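Local coordinates for protein capsid (Human calicivirus NLV/Boxer/2001/US, PDB 4RDL) that forms the protruding domain of the norovirus capsid protein and binds the Lewis y tetrasaccharide, a histo-blood group antigen that probably serves in host attachment, at residues A[25-29]-A[48-52]; A[53-59]-A[241-247]; A[83-88]-A[150-156]; A[118-123]-A[163-169]. All coordinates share one frame. Residues are numbered along the deposited sequence.

Contact 1: residues A[25-29]-A[48-52]; sequences SNSRV and FQNGR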
# COMPACT_ATOMS: atom_id res chain seq x y z
N SER A 25 -6.82 -3.99 0.00
CA SER A 25 -6.77 -2.75 -0.75
C SER A 25 -7.39 -2.85 -2.14
O SER A 25 -7.35 -3.89 -2.79
CB SER A 25 -5.30 -2.33 -0.91
OG SER A 25 -5.18 -1.09 -1.60
N ASN A 26 -7.97 -1.75 -2.59
CA ASN A 26 -8.27 -1.55 -3.99
C ASN A 26 -6.96 -1.75 -4.78
O ASN A 26 -5.87 -1.51 -4.25
CB ASN A 26 -8.80 -0.11 -4.17
CG ASN A 26 -9.62 0.08 -5.44
OD1 ASN A 26 -9.08 0.15 -6.54
ND2 ASN A 26 -10.93 0.22 -5.27
N SER A 27 -7.06 -2.18 -6.03
CA SER A 27 -5.86 -2.33 -6.86
C SER A 27 -5.57 -1.13 -7.77
O SER A 27 -4.53 -1.10 -8.43
CB SER A 27 -5.93 -3.61 -7.69
OG SER A 27 -7.17 -3.68 -8.39
N ARG A 28 -6.47 -0.14 -7.78
CA ARG A 28 -6.28 1.05 -8.61
C ARG A 28 -5.95 2.32 -7.81
O ARG A 28 -5.41 3.28 -8.36
CB ARG A 28 -7.52 1.30 -9.47
CG ARG A 28 -7.76 0.22 -10.50
CD ARG A 28 -9.00 0.51 -11.32
NE ARG A 28 -8.79 1.57 -12.29
CZ ARG A 28 -9.76 2.30 -12.83
NH1 ARG A 28 -11.03 2.11 -12.44
NH2 ARG A 28 -9.47 3.21 -13.75
N VAL A 29 -6.31 2.33 -6.53
CA VAL A 29 -5.85 3.35 -5.58
C VAL A 29 -5.51 2.62 -4.29
O VAL A 29 -6.06 1.56 -4.01
CB VAL A 29 -6.93 4.42 -5.30
CG1 VAL A 29 -7.15 5.31 -6.52
CG2 VAL A 29 -8.24 3.76 -4.87
N PHE A 48 -9.00 -2.12 -17.03
CA PHE A 48 -8.06 -1.56 -16.07
C PHE A 48 -6.68 -2.14 -16.35
O PHE A 48 -6.55 -3.27 -16.83
CB PHE A 48 -8.50 -1.88 -14.64
CG PHE A 48 -9.93 -1.50 -14.36
CD1 PHE A 48 -10.48 -0.36 -14.93
CD2 PHE A 48 -10.72 -2.29 -13.55
CE1 PHE A 48 -11.81 -0.02 -14.69
CE2 PHE A 48 -12.04 -1.95 -13.29
CZ PHE A 48 -12.59 -0.82 -13.87
N GLN A 49 -5.64 -1.36 -16.06
CA GLN A 49 -4.28 -1.83 -16.26
C GLN A 49 -3.62 -2.22 -14.95
O GLN A 49 -2.62 -2.95 -14.94
CB GLN A 49 -3.46 -0.78 -17.01
CG GLN A 49 -3.99 -0.54 -18.41
CD GLN A 49 -4.04 -1.82 -19.21
OE1 GLN A 49 -3.03 -2.50 -19.37
NE2 GLN A 49 -5.23 -2.16 -19.72
N ASN A 50 -4.17 -1.72 -13.85
CA ASN A 50 -3.77 -2.15 -12.52
C ASN A 50 -4.76 -3.19 -11.98
O ASN A 50 -5.90 -3.27 -12.45
CB ASN A 50 -3.62 -0.95 -11.58
CG ASN A 50 -2.38 -0.13 -11.91
OD1 ASN A 50 -1.34 -0.69 -12.24
ND2 ASN A 50 -2.50 1.19 -11.83
N GLY A 51 -4.31 -3.99 -11.02
CA GLY A 51 -5.09 -5.11 -10.50
C GLY A 51 -5.30 -6.23 -11.49
O GLY A 51 -6.25 -7.01 -11.34
N ARG A 52 -4.43 -6.33 -12.50
CA ARG A 52 -4.57 -7.33 -13.56
C ARG A 52 -3.53 -8.44 -13.41
O ARG A 52 -2.32 -8.18 -13.40
CB ARG A 52 -4.44 -6.69 -14.94
CG ARG A 52 -5.41 -5.54 -15.20
CD ARG A 52 -6.88 -6.01 -15.16
NE ARG A 52 -7.18 -7.08 -16.12
CZ ARG A 52 -7.62 -6.88 -17.36
NH1 ARG A 52 -7.83 -5.65 -17.81
NH2 ARG A 52 -7.86 -7.92 -18.16
O HOH W 1 -2.48 -2.98 -8.93
O HOH W 2 -8.38 -3.75 -11.24
O HOH W 3 -4.61 3.03 -11.02

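Contact 2: residues A[53-59]-A[241-247]; sequences VTLDGQL and FVNEQAP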
# COMPACT_ATOMS: atom_id res chain seq x y z
N VAL A 53 -4.01 -9.68 -13.31
CA VAL A 53 -3.17 -10.86 -13.13
C VAL A 53 -4.02 -12.08 -13.49
O VAL A 53 -5.23 -12.08 -13.30
CB VAL A 53 -2.68 -10.98 -11.67
CG1 VAL A 53 -3.84 -11.25 -10.71
CG2 VAL A 53 -1.59 -12.03 -11.52
N THR A 54 -3.39 -13.11 -14.05
CA THR A 54 -4.09 -14.37 -14.27
C THR A 54 -4.19 -15.13 -12.95
O THR A 54 -3.45 -14.86 -12.00
CB THR A 54 -3.36 -15.25 -15.28
OG1 THR A 54 -2.05 -15.54 -14.79
CG2 THR A 54 -3.25 -14.53 -16.62
N LEU A 55 -5.10 -16.10 -12.89
CA LEU A 55 -5.23 -16.91 -11.68
C LEU A 55 -3.96 -17.70 -11.38
O LEU A 55 -3.70 -18.05 -10.22
CB LEU A 55 -6.44 -17.84 -11.75
CG LEU A 55 -7.78 -17.13 -11.89
CD1 LEU A 55 -8.91 -18.16 -11.77
CD2 LEU A 55 -7.94 -16.03 -10.84
N ASP A 56 -3.17 -17.99 -12.41
CA ASP A 56 -1.92 -18.70 -12.18
C ASP A 56 -0.71 -17.78 -11.95
O ASP A 56 0.44 -18.23 -11.95
CB ASP A 56 -1.65 -19.80 -13.24
CG ASP A 56 -1.35 -19.27 -14.63
OD1 ASP A 56 -1.18 -18.05 -14.82
OD2 ASP A 56 -1.26 -20.11 -15.55
N GLY A 57 -0.97 -16.49 -11.72
CA GLY A 57 0.04 -15.58 -11.21
C GLY A 57 0.87 -14.79 -12.22
O GLY A 57 1.96 -14.33 -11.88
N GLN A 58 0.35 -14.61 -13.43
CA GLN A 58 1.04 -13.82 -14.46
C GLN A 58 0.53 -12.38 -14.45
O GLN A 58 -0.63 -12.13 -14.80
CB GLN A 58 0.83 -14.43 -15.85
CG GLN A 58 1.31 -15.86 -16.00
CD GLN A 58 0.93 -16.45 -17.35
OE1 GLN A 58 0.10 -17.36 -17.43
NE2 GLN A 58 1.54 -15.94 -18.42
N LEU A 59 1.39 -11.45 -14.04
CA LEU A 59 1.02 -10.04 -14.00
C LEU A 59 0.76 -9.49 -15.39
O LEU A 59 1.45 -9.86 -16.35
CB LEU A 59 2.13 -9.22 -13.33
CG LEU A 59 2.33 -9.50 -11.84
CD1 LEU A 59 3.65 -8.94 -11.35
CD2 LEU A 59 1.16 -8.93 -11.03
N PHE A 241 -1.76 -14.54 -5.92
CA PHE A 241 -1.61 -15.38 -7.11
C PHE A 241 -0.16 -15.37 -7.60
O PHE A 241 0.34 -16.40 -8.06
CB PHE A 241 -2.57 -14.93 -8.22
CG PHE A 241 -4.03 -15.00 -7.83
CD1 PHE A 241 -4.47 -15.90 -6.86
CD2 PHE A 241 -4.96 -14.17 -8.43
CE1 PHE A 241 -5.81 -15.96 -6.50
CE2 PHE A 241 -6.30 -14.22 -8.07
CZ PHE A 241 -6.72 -15.12 -7.11
N VAL A 242 0.51 -14.23 -7.51
CA VAL A 242 1.92 -14.17 -7.90
C VAL A 242 2.75 -15.09 -7.01
O VAL A 242 3.62 -15.83 -7.48
CB VAL A 242 2.46 -12.73 -7.85
CG1 VAL A 242 3.99 -12.73 -8.03
CG2 VAL A 242 1.80 -11.89 -8.93
N ASN A 243 2.46 -15.03 -5.71
CA ASN A 243 3.15 -15.88 -4.75
C ASN A 243 2.94 -17.38 -5.00
O ASN A 243 3.88 -18.17 -4.97
CB ASN A 243 2.67 -15.55 -3.34
CG ASN A 243 3.58 -16.11 -2.28
OD1 ASN A 243 4.61 -15.52 -1.98
ND2 ASN A 243 3.20 -17.25 -1.72
N GLU A 244 1.69 -17.76 -5.25
CA GLU A 244 1.31 -19.17 -5.34
C GLU A 244 1.66 -19.82 -6.67
O GLU A 244 2.11 -20.97 -6.70
CB GLU A 244 -0.18 -19.33 -5.06
CG GLU A 244 -0.57 -18.95 -3.65
CD GLU A 244 0.12 -19.81 -2.62
OE1 GLU A 244 -0.28 -20.98 -2.45
OE2 GLU A 244 1.09 -19.33 -2.00
N GLN A 245 1.43 -19.11 -7.77
CA GLN A 245 1.64 -19.68 -9.10
C GLN A 245 0.92 -21.03 -9.23
O GLN A 245 1.48 -21.99 -9.77
CB GLN A 245 3.13 -19.86 -9.38
CG GLN A 245 3.94 -18.58 -9.27
CD GLN A 245 3.82 -17.72 -10.51
OE1 GLN A 245 4.06 -18.19 -11.63
NE2 GLN A 245 3.46 -16.46 -10.32
N ALA A 246 -0.31 -21.10 -8.74
CA ALA A 246 -1.07 -22.35 -8.81
C ALA A 246 -1.62 -22.55 -10.21
O ALA A 246 -2.25 -21.66 -10.77
CB ALA A 246 -2.21 -22.33 -7.79
N PRO A 247 -1.37 -23.73 -10.80
CA PRO A 247 -1.91 -24.00 -12.13
C PRO A 247 -3.43 -23.91 -12.16
O PRO A 247 -4.11 -24.31 -11.21
CB PRO A 247 -1.45 -25.43 -12.41
CG PRO A 247 -0.18 -25.56 -11.63
CD PRO A 247 -0.45 -24.80 -10.36
O HOH W 4 -2.04 -18.80 -8.11
O HOH W 5 2.12 -19.66 -13.57

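Contact 3: residues A[83-88]-A[150-156]; sequences NYGVNL and GTVKLED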
# COMPACT_ATOMS: atom_id res chain seq x y z
N ASN A 83 7.89 24.05 -21.49
CA ASN A 83 6.98 23.15 -20.81
C ASN A 83 7.69 22.20 -19.87
O ASN A 83 8.82 21.77 -20.13
CB ASN A 83 6.14 22.37 -21.82
CG ASN A 83 5.20 23.26 -22.61
OD1 ASN A 83 5.49 23.64 -23.74
ND2 ASN A 83 4.06 23.60 -22.01
N TYR A 84 7.03 21.89 -18.76
CA TYR A 84 7.59 20.99 -17.77
C TYR A 84 7.10 19.56 -18.01
O TYR A 84 6.08 19.34 -18.64
CB TYR A 84 7.22 21.44 -16.36
CG TYR A 84 7.73 22.82 -16.01
CD1 TYR A 84 8.91 22.99 -15.30
CD2 TYR A 84 7.04 23.96 -16.40
CE1 TYR A 84 9.38 24.25 -14.99
CE2 TYR A 84 7.50 25.22 -16.10
CZ TYR A 84 8.67 25.36 -15.39
OH TYR A 84 9.14 26.62 -15.08
N GLY A 85 7.84 18.60 -17.48
CA GLY A 85 7.46 17.21 -17.61
C GLY A 85 8.24 16.33 -16.67
O GLY A 85 9.10 16.80 -15.91
N VAL A 86 7.95 15.03 -16.74
CA VAL A 86 8.74 14.04 -16.03
C VAL A 86 9.23 12.97 -17.00
O VAL A 86 8.45 12.45 -17.82
CB VAL A 86 7.92 13.37 -14.88
CG1 VAL A 86 8.69 12.20 -14.29
CG2 VAL A 86 7.59 14.39 -13.81
N ASN A 87 10.54 12.67 -16.93
CA ASN A 87 11.11 11.48 -17.55
C ASN A 87 10.94 10.32 -16.60
O ASN A 87 11.56 10.29 -15.54
CB ASN A 87 12.60 11.69 -17.86
CG ASN A 87 12.83 12.69 -18.96
OD1 ASN A 87 12.23 12.60 -20.03
ND2 ASN A 87 13.68 13.69 -18.70
N LEU A 88 10.10 9.36 -16.98
CA LEU A 88 9.67 8.31 -16.07
C LEU A 88 10.69 7.19 -15.87
O LEU A 88 11.46 6.86 -16.77
CB LEU A 88 8.35 7.70 -16.57
CG LEU A 88 7.13 8.62 -16.59
CD1 LEU A 88 6.00 8.01 -17.44
CD2 LEU A 88 6.65 8.92 -15.17
N GLY A 150 7.95 7.22 -22.29
CA GLY A 150 8.82 7.62 -21.20
C GLY A 150 8.62 9.02 -20.63
O GLY A 150 9.36 9.41 -19.72
N THR A 151 7.64 9.77 -21.14
CA THR A 151 7.44 11.15 -20.69
C THR A 151 5.98 11.55 -20.51
O THR A 151 5.11 11.11 -21.26
CB THR A 151 8.11 12.18 -21.65
OG1 THR A 151 7.45 12.15 -22.93
CG2 THR A 151 9.59 11.87 -21.84
N VAL A 152 5.73 12.39 -19.51
CA VAL A 152 4.43 13.06 -19.37
C VAL A 152 4.64 14.54 -19.09
O VAL A 152 5.62 14.94 -18.44
CB VAL A 152 3.55 12.43 -18.26
CG1 VAL A 152 3.20 10.99 -18.60
CG2 VAL A 152 4.24 12.53 -16.89
N LYS A 153 3.73 15.36 -19.60
CA LYS A 153 3.77 16.79 -19.34
C LYS A 153 3.20 17.09 -17.95
O LYS A 153 2.20 16.49 -17.53
CB LYS A 153 2.98 17.56 -20.41
CG LYS A 153 2.83 19.04 -20.09
CD LYS A 153 2.06 19.79 -21.18
CE LYS A 153 1.92 21.26 -20.83
NZ LYS A 153 1.13 22.01 -21.85
N LEU A 154 3.84 18.02 -17.26
CA LEU A 154 3.34 18.57 -16.00
C LEU A 154 2.75 19.95 -16.26
O LEU A 154 3.36 20.76 -16.96
CB LEU A 154 4.48 18.70 -14.99
CG LEU A 154 4.75 17.48 -14.11
CD1 LEU A 154 4.73 16.16 -14.89
CD2 LEU A 154 6.06 17.67 -13.35
N GLU A 155 1.58 20.24 -15.69
CA GLU A 155 1.02 21.58 -15.78
C GLU A 155 1.87 22.54 -14.95
O GLU A 155 2.20 22.25 -13.80
CB GLU A 155 -0.44 21.59 -15.31
CG GLU A 155 -1.34 20.72 -16.16
CD GLU A 155 -1.29 21.14 -17.63
OE1 GLU A 155 -1.68 22.28 -17.92
OE2 GLU A 155 -0.84 20.33 -18.47
N ASP A 156 2.21 23.68 -15.52
CA ASP A 156 3.03 24.65 -14.81
C ASP A 156 2.21 25.34 -13.73
O ASP A 156 1.21 25.99 -14.02
CB ASP A 156 3.60 25.68 -15.78
CG ASP A 156 4.60 26.62 -15.13
OD1 ASP A 156 4.98 26.39 -13.96
OD2 ASP A 156 5.02 27.58 -15.80
O HOH W 6 4.40 22.74 -18.48
O HOH W 7 6.85 29.14 -14.81
O HOH W 8 11.98 9.66 -20.42
O HOH W 9 12.13 8.08 -19.21

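Contact 4: residues A[118-123]-A[163-169]; sequences TFVKIN and FVGKEVV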
# COMPACT_ATOMS: atom_id res chain seq x y z
N THR A 118 0.89 14.58 -5.51
CA THR A 118 1.79 15.13 -4.51
C THR A 118 3.13 14.46 -4.75
O THR A 118 3.18 13.28 -5.08
CB THR A 118 1.27 14.84 -3.10
OG1 THR A 118 0.10 15.64 -2.87
CG2 THR A 118 2.32 15.19 -2.05
N PHE A 119 4.23 15.19 -4.60
CA PHE A 119 5.53 14.57 -4.84
C PHE A 119 6.60 15.00 -3.85
O PHE A 119 6.48 16.03 -3.18
CB PHE A 119 6.01 14.79 -6.28
CG PHE A 119 6.33 16.23 -6.61
CD1 PHE A 119 7.57 16.78 -6.30
CD2 PHE A 119 5.40 17.03 -7.26
CE1 PHE A 119 7.86 18.09 -6.62
CE2 PHE A 119 5.69 18.34 -7.60
CZ PHE A 119 6.92 18.87 -7.27
N VAL A 120 7.64 14.18 -3.76
CA VAL A 120 8.81 14.49 -2.95
C VAL A 120 10.08 14.14 -3.71
O VAL A 120 10.12 13.17 -4.47
CB VAL A 120 8.79 13.71 -1.61
CG1 VAL A 120 7.63 14.18 -0.72
CG2 VAL A 120 8.74 12.20 -1.84
N LYS A 121 11.12 14.94 -3.51
CA LYS A 121 12.45 14.55 -3.97
C LYS A 121 12.84 13.24 -3.31
O LYS A 121 12.49 12.99 -2.15
CB LYS A 121 13.47 15.65 -3.64
CG LYS A 121 13.22 16.94 -4.41
CD LYS A 121 14.40 17.91 -4.28
CE LYS A 121 14.58 18.38 -2.85
NZ LYS A 121 15.64 19.45 -2.76
N ILE A 122 13.54 12.37 -4.05
CA ILE A 122 13.83 11.03 -3.55
C ILE A 122 15.33 10.68 -3.51
O ILE A 122 15.71 9.64 -2.99
CB ILE A 122 12.99 9.96 -4.32
CG1 ILE A 122 12.90 8.64 -3.54
CG2 ILE A 122 13.52 9.77 -5.74
CD1 ILE A 122 12.25 8.78 -2.18
N ASN A 123 16.17 11.54 -4.07
CA ASN A 123 17.62 11.36 -3.94
C ASN A 123 18.04 11.69 -2.51
O ASN A 123 17.78 12.79 -2.02
CB ASN A 123 18.34 12.26 -4.94
CG ASN A 123 19.83 11.99 -5.03
OD1 ASN A 123 20.45 11.51 -4.09
ND2 ASN A 123 20.42 12.34 -6.17
N PHE A 163 12.66 22.12 -8.80
CA PHE A 163 12.72 20.67 -8.97
C PHE A 163 13.26 20.22 -10.32
O PHE A 163 13.46 19.03 -10.55
CB PHE A 163 11.34 20.04 -8.74
CG PHE A 163 10.80 20.28 -7.36
CD1 PHE A 163 11.36 19.65 -6.27
CD2 PHE A 163 9.74 21.15 -7.16
CE1 PHE A 163 10.89 19.87 -4.99
CE2 PHE A 163 9.25 21.38 -5.88
CZ PHE A 163 9.82 20.74 -4.80
N VAL A 164 13.50 21.16 -11.22
CA VAL A 164 14.03 20.81 -12.53
C VAL A 164 15.40 20.15 -12.35
O VAL A 164 16.28 20.69 -11.69
CB VAL A 164 14.12 22.02 -13.48
CG1 VAL A 164 14.87 21.65 -14.74
CG2 VAL A 164 12.71 22.51 -13.81
N GLY A 165 15.54 18.96 -12.93
CA GLY A 165 16.76 18.19 -12.80
C GLY A 165 16.76 17.22 -11.63
O GLY A 165 17.68 16.42 -11.49
N LYS A 166 15.72 17.28 -10.80
CA LYS A 166 15.65 16.45 -9.60
C LYS A 166 14.76 15.23 -9.80
O LYS A 166 13.74 15.31 -10.48
CB LYS A 166 15.11 17.24 -8.40
CG LYS A 166 15.77 18.59 -8.17
CD LYS A 166 17.20 18.46 -7.76
CE LYS A 166 17.74 19.81 -7.26
NZ LYS A 166 19.21 19.81 -7.10
N GLU A 167 15.15 14.12 -9.18
CA GLU A 167 14.33 12.92 -9.20
C GLU A 167 13.29 12.97 -8.10
O GLU A 167 13.60 13.29 -6.94
CB GLU A 167 15.16 11.65 -9.05
CG GLU A 167 14.40 10.40 -9.49
CD GLU A 167 15.13 9.11 -9.21
OE1 GLU A 167 16.06 9.11 -8.38
OE2 GLU A 167 14.77 8.09 -9.83
N VAL A 168 12.05 12.68 -8.46
CA VAL A 168 10.95 12.70 -7.50
C VAL A 168 10.12 11.43 -7.58
O VAL A 168 10.13 10.73 -8.59
CB VAL A 168 10.01 13.93 -7.72
CG1 VAL A 168 10.79 15.25 -7.59
CG2 VAL A 168 9.28 13.86 -9.07
N VAL A 169 9.43 11.13 -6.49
CA VAL A 169 8.34 10.15 -6.52
C VAL A 169 7.03 10.90 -6.34
O VAL A 169 6.93 11.84 -5.53
CB VAL A 169 8.53 9.05 -5.46
CG1 VAL A 169 9.69 8.15 -5.84
CG2 VAL A 169 8.72 9.62 -4.09
O HOH W 10 18.10 14.26 -7.92
O HOH W 11 15.86 14.20 -5.65

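Contact 1: residues A[25-29]-A[48-52]
Neither segment is regular helix or strand; the two loops come closest where Ser-27 CA lies 4.6 Å from Gly-51 CA, and Arg-28 and Asn-50 follow at 5.6 Å between CA atoms. An Asx turn bends residues 25-29: Asn-26 OD1 accepts from Arg-28 N at 2.9 Å. Gly-51 has positive phi, and a CB here would collide with Ser-27 OG; instead Ser-27 CB approaches Gly-51 CA to 3.3 Å. The polar links between the loops run through water: water 1 accepts from Gly-51 N and lies 2.8 Å from Ser-27 O, water 2 gives protons to Ser-27 OG and Asn-50 O, and water 3 bridges Arg-28 O and Asn-50 ND2. Ser-27 OG also bonds Leu-233 O, and Asn-50 OD1 meets Thr-62 OG1. Farther out, the guanidinium of Arg-28 lies flat on Phe-48, planes at 14° and centres 4.0 Å apart, in an off-centre cation-pi stack, with a CH-pi contact from CD. A salt bridge to Asp-109 and a hydrogen bond from NH1 to Leu-185 O hold the guanidinium. Ordered waters and an arginine–aromatic stack thus join two loops flanking strand 35-38 in sequence, in the buried middle of the chain, probably within the P1 subdomain.

Contact 2: residues A[53-59]-A[241-247]
Apolar packing covers one flank of this contact. Phe-241 receives Val-53 CG1 at its ring edge, 3.9 Å from Phe-241 CD2, while Leu-55 CD2 approaches Phe-241 CE2 to 3.7 Å. Val-242 CG2 meets Leu-59 CD2 at 3.7 Å and, more loosely, Val-53 CG2 at 4.3 Å. The direct hydrogen bond between the segments comes from Gln-245, whose NE2 gives to Gly-57 O at 3.0 Å and also to Val-242 O at 2.9 Å, tying the loop to the end of the helix. The backbones also meet through CA-H...O contacts: Gln-245 CA to Asp-56 O is 3.4 Å, and Gly-57 CA to Phe-241 O is 3.3 Å. A side chain on Gly-57 would clash with both Phe-241 O and Gln-245 NE2. Water 4 gives to Leu-55 O and accepts from Ala-246 N; water 5 donates to Asp-56 O and Gln-245 OE1. The loop is shaped from within by a type I turn, Thr-54 to Gly-57, and by Thr-54 OG1, which bonds Asp-56 OD1 and accepts from Gln-58 N. Gln-245, with positive phi, is the first residue past helix 235-244; the 54-57 turn sits against the last helical turn and this exit. Phe-14, from the N-terminal loop, and Met-271 of strand 265-272 pack round Phe-241 and Leu-55, while Val-242 and Asn-243 reach Ile-19 of the second subunit.

Contact 3: residues A[83-88]-A[150-156]
Strands 83-88 and 151-154 run antiparallel, their axes 4.2 Å apart at closest. Val-86 and Val-152 form a complete hydrogen-bonded pair: Val-86 N gives to Val-152 O at 2.9 Å, and Val-152 N to Val-86 O at 3.2 Å. Toward one end Leu-154 N donates to Tyr-84 O at 2.9 Å, but the return link is made by water 6, which accepts from Tyr-84 N and donates to Leu-154 O. At the other end Gly-150 O takes Leu-88 N at 2.8 Å, plus protons from waters 8 and 9. Tyr-84 OH bonds Asp-161, and Asp-156 OD1 accepts from Asn-158 N. Gly-85 pairs with Lys-153 at 4.1 Å between CA atoms; a CB on it would strike Val-152 O. Val-86 CG2 and Leu-154 CD1 pack at 3.5 Å on a buried face that meets strand 133-139. Strand 72-80 flanks 83-89 on its other edge, and on the far edge of strand 151-154, Gly-150 and Thr-151 form a G1 beta bulge facing Ala-146 of strand 145-146.

Contact 4: residues A[118-123]-A[163-169]
Phe-119 and Phe-163 set the character of this contact. With chi1 p for Phe-119 and m for Phe-163, the edge of the first ring meets the face of the second in a T-shaped pair, planes at 85° and centroids 4.8 Å apart. A chi1 of m lays Lys-121 CG 3.8 Å from Phe-163 CD1, at the ring edge, and a second m bend at chi3 redirects the chain end, whose NZ forms a salt bridge with Glu-126, as does that of Lys-166. Val-120 and Val-169, both m, project to the same face and touch CG2 to CG2 at 3.4 Å, while Ile-122, chi1 t, brings CG1 4.0 Å from Val-169 CG1. Glu-167 stretches through t,t to a salt bridge with Arg-74 of strand 72-80. Val-120 and Val-169 form an antiparallel hydrogen-bonded pair, N to O 3.0 Å each way, and Ile-122 N gives to Glu-167 O at 3.0 Å. A type II turn, Phe-163 to Lys-166, leads into the second strand. The chemistry is thus divided: Phe-119 with Phe-163 makes a buried aromatic pair, the charged ends are salt-bridged, and Val-120, Ile-122 and Val-169 present an apolar surface to Met-31 and Thr-173 of the second subunit, consistent with a dimer-forming face.

Overall arrangement
From the N terminus, contact 1 closes the short loop around strand 35-38, joining two irregular segments near the chain's centre. The chain then runs directly into 53-59, where contact 2 opens; it closes only at 241-247, linking the N-terminal loops to the end of helix 235-244, and touches contact 1 through Arg-52 and Leu-59. Contacts 3 and 4 nest inside that long loop and cross each other, their segments alternating along the chain. Both build the same antiparallel sheet and meet where Tyr-84 packs on Val-164. Thus contacts 1 and 2 knit what is probably the P1 subdomain, and 3 and 4 the inserted P2 subdomain; contacts 2 and 4 also touch the second subunit.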